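Phosphoribosylaminoimidazole carboxylase, ATPase subunit (Thermotoga maritima, PDB 3AX6) probably catalyses the ATP-dependent carboxylation of 5-aminoimidazole ribonucleotide with bicarbonate to N5-carboxyaminoimidazole ribonucleotide, a step of purine biosynthesis. Local coordinates at residues N111-P116 and R225-S230. Sequence-based numbering, arbitrary orientation.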
ATOM      1  N   ASN A 111      13.893 -23.287 -26.246  1.00 26.13           N
ATOM      2  CA  ASN A 111      14.794 -22.210 -25.842  1.00 26.54           C
ATOM      3  C   ASN A 111      15.864 -22.614 -24.830  1.00 26.76           C
ATOM      4  O   ASN A 111      16.517 -21.755 -24.245  1.00 28.26           O
ATOM      5  CB  ASN A 111      14.004 -21.020 -25.302  1.00 24.28           C
ATOM      6  CG  ASN A 111      13.249 -20.289 -26.391  1.00 24.09           C
ATOM      7  OD1 ASN A 111      12.171 -20.717 -26.815  1.00 23.80           O
ATOM      8  ND2 ASN A 111      13.821 -19.187 -26.867  1.00 22.35           N
ATOM      9  N   GLY A 112      16.042 -23.917 -24.626  1.00 26.29           N
ATOM     10  CA  GLY A 112      17.061 -24.388 -23.702  1.00 25.47           C
ATOM     11  C   GLY A 112      16.775 -24.193 -22.224  1.00 25.58           C
ATOM     12  O   GLY A 112      17.672 -24.322 -21.393  1.00 27.04           O
ATOM     13  N   ILE A 113      15.529 -23.874 -21.896  1.00 25.14           N
ATOM     14  CA  ILE A 113      15.115 -23.673 -20.508  1.00 23.32           C
ATOM     15  C   ILE A 113      14.955 -25.045 -19.851  1.00 20.89           C
ATOM     16  O   ILE A 113      14.164 -25.858 -20.311  1.00 18.09           O
ATOM     17  CB  ILE A 113      13.760 -22.943 -20.450  1.00 23.29           C
ATOM     18  CG1 ILE A 113      13.863 -21.592 -21.162  1.00 26.05           C
ATOM     19  CG2 ILE A 113      13.319 -22.778 -19.016  1.00 23.37           C
ATOM     20  CD1 ILE A 113      14.879 -20.650 -20.563  1.00 27.25           C
ATOM     21  N   PRO A 114      15.689 -25.308 -18.756  1.00 21.53           N
ATOM     22  CA  PRO A 114      15.629 -26.594 -18.039  1.00 21.83           C
ATOM     23  C   PRO A 114      14.207 -27.020 -17.669  1.00 21.70           C
ATOM     24  O   PRO A 114      13.488 -26.284 -16.994  1.00 20.36           O
ATOM     25  CB  PRO A 114      16.495 -26.344 -16.805  1.00 22.00           C
ATOM     26  CG  PRO A 114      17.481 -25.320 -17.285  1.00 21.63           C
ATOM     27  CD  PRO A 114      16.591 -24.374 -18.061  1.00 21.80           C
ATOM     28  N   VAL A 115      13.825 -28.219 -18.094  1.00 22.21           N
ATOM     29  CA  VAL A 115      12.485 -28.735 -17.841  1.00 23.24           C
ATOM     30  C   VAL A 115      12.490 -30.265 -17.813  1.00 23.67           C
ATOM     31  O   VAL A 115      13.338 -30.895 -18.438  1.00 24.19           O
ATOM     32  CB  VAL A 115      11.528 -28.253 -18.959  1.00 24.56           C
ATOM     33  CG1 VAL A 115      12.025 -28.749 -20.316  1.00 23.87           C
ATOM     34  CG2 VAL A 115      10.128 -28.743 -18.714  1.00 25.57           C
ATOM     35  N   PRO A 116      11.547 -30.882 -17.078  1.00 24.20           N
ATOM     36  CA  PRO A 116      11.477 -32.346 -17.005  1.00 23.45           C
ATOM     37  C   PRO A 116      11.216 -32.962 -18.384  1.00 24.89           C
ATOM     38  O   PRO A 116      10.567 -32.340 -19.228  1.00 26.50           O
ATOM     39  CB  PRO A 116      10.305 -32.587 -16.058  1.00 22.64           C
ATOM     40  CG  PRO A 116      10.347 -31.398 -15.157  1.00 24.68           C
ATOM     41  CD  PRO A 116      10.612 -30.267 -16.116  1.00 24.13           C
ATOM     42  N   ARG A 225      17.129 -17.538 -10.284  1.00 15.03           N
ATOM     43  CA  ARG A 225      16.852 -16.198 -10.788  1.00 16.49           C
ATOM     44  C   ARG A 225      17.300 -16.110 -12.237  1.00 15.62           C
ATOM     45  O   ARG A 225      16.724 -15.367 -13.025  1.00 14.04           O
ATOM     46  CB  ARG A 225      17.568 -15.139  -9.936  1.00 17.44           C
ATOM     47  CG  ARG A 225      17.063 -15.069  -8.493  1.00 22.11           C
ATOM     48  CD  ARG A 225      17.748 -13.979  -7.661  1.00 27.52           C
ATOM     49  NE  ARG A 225      17.431 -12.631  -8.133  1.00 34.91           N
ATOM     50  CZ  ARG A 225      17.206 -11.584  -7.338  1.00 38.21           C
ATOM     51  NH1 ARG A 225      17.259 -11.719  -6.016  1.00 38.83           N
ATOM     52  NH2 ARG A 225      16.920 -10.396  -7.862  1.00 36.84           N
ATOM     53  N   GLU A 226      18.326 -16.883 -12.584  1.00 14.76           N
ATOM     54  CA  GLU A 226      18.835 -16.910 -13.949  1.00 15.67           C
ATOM     55  C   GLU A 226      17.844 -17.659 -14.851  1.00 12.77           C
ATOM     56  O   GLU A 226      17.518 -17.192 -15.944  1.00 13.32           O
ATOM     57  CB  GLU A 226      20.212 -17.591 -13.995  1.00 19.32           C
ATOM     58  CG  GLU A 226      21.325 -16.802 -13.301  1.00 24.31           C
ATOM     59  CD  GLU A 226      22.682 -17.515 -13.305  1.00 27.47           C
ATOM     60  OE1 GLU A 226      23.655 -16.930 -12.782  1.00 27.81           O
ATOM     61  OE2 GLU A 226      22.779 -18.652 -13.826  1.00 30.56           O
ATOM     62  N   ILE A 227      17.363 -18.808 -14.387  0.50  6.96           N
ATOM     63  CA  ILE A 227      16.410 -19.596 -15.160  0.50  5.57           C
ATOM     64  C   ILE A 227      15.153 -18.769 -15.420  0.50  4.51           C
ATOM     65  O   ILE A 227      14.680 -18.672 -16.549  0.50  2.35           O
ATOM     66  CB  ILE A 227      15.971 -20.879 -14.405  0.50  4.73           C
ATOM     67  CG1 ILE A 227      17.189 -21.711 -13.999  0.50  4.43           C
ATOM     68  CG2 ILE A 227      15.032 -21.697 -15.278  0.50  2.33           C
ATOM     69  CD1 ILE A 227      18.008 -22.206 -15.140  0.50  7.31           C
ATOM     70  N   ALA A 228      14.619 -18.182 -14.355  1.00  5.66           N
ATOM     71  CA  ALA A 228      13.405 -17.378 -14.439  1.00  8.82           C
ATOM     72  C   ALA A 228      13.554 -16.217 -15.400  1.00  9.22           C
ATOM     73  O   ALA A 228      12.674 -15.959 -16.215  1.00  9.85           O
ATOM     74  CB  ALA A 228      13.019 -16.862 -13.059  1.00 10.74           C
ATOM     75  N   THR A 229      14.669 -15.510 -15.292  1.00 10.48           N
ATOM     76  CA  THR A 229      14.927 -14.379 -16.166  1.00 12.81           C
ATOM     77  C   THR A 229      14.972 -14.821 -17.630  1.00 14.24           C
ATOM     78  O   THR A 229      14.419 -14.157 -18.509  1.00 14.60           O
ATOM     79  CB  THR A 229      16.254 -13.702 -15.798  1.00 12.87           C
ATOM     80  OG1 THR A 229      16.177 -13.208 -14.451  1.00 10.05           O
ATOM     81  CG2 THR A 229      16.544 -12.551 -16.758  1.00 11.45           C
ATOM     82  N   SER A 230      15.618 -15.951 -17.889  1.00 14.95           N
ATOM     83  CA  SER A 230      15.722 -16.460 -19.251  1.00 15.40           C
ATOM     84  C   SER A 230      14.349 -16.822 -19.823  1.00 14.60           C
ATOM     85  O   SER A 230      14.149 -16.801 -21.040  1.00 13.04           O
ATOM     86  CB  SER A 230      16.629 -17.682 -19.282  1.00 14.21           C
ATOM     87  OG  SER A 230      15.997 -18.778 -18.648  1.00 22.27           O
TER
HETATM   88  O   HOH W   1      17.697 -21.487 -19.774  1.00 29.88           O
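Ile-113 and Ile-227 are the nearest CA pair across the two segments, 6.8 Å apart, where the loop leaving helix 101-110 passes helix 218-235 within the ATP-grasp fold. The loop starts from a Schellman motif: Gly-112, at positive phi (73°), is its C-prime residue, and Ile-113 N bonds back to Leu-108 O. Across the contact the evidence is for apolar packing, with 176 Å² buried in total. CG of the Pro-114 ring lies 3.8 Å from Ile-227 CD1, and CD of the ring also faces that methyl. A second, looser apolar contact, at 4.3 Å, joins Ile-113 CG2 to Ile-227 CG2. The chi1 of Ile-113 (-59°) sets CG1 beside the backbone N, and CD1 at the end of that branch points to Ser-230, though the exact position of this methyl is doubtful. Val-255 of strand 253-259 touches Ile-113 and shares a backbone hydrogen bond with Pro-114, which joins the loop to that strand. The nucleotide site is close but separate, the Pro-114 side chain being about 13 Å from the bound ADP. A single water offers a polar link, donating to Gly-112 O at 3.3 Å and, weakly, to Ser-230 OG at 3.4 Å.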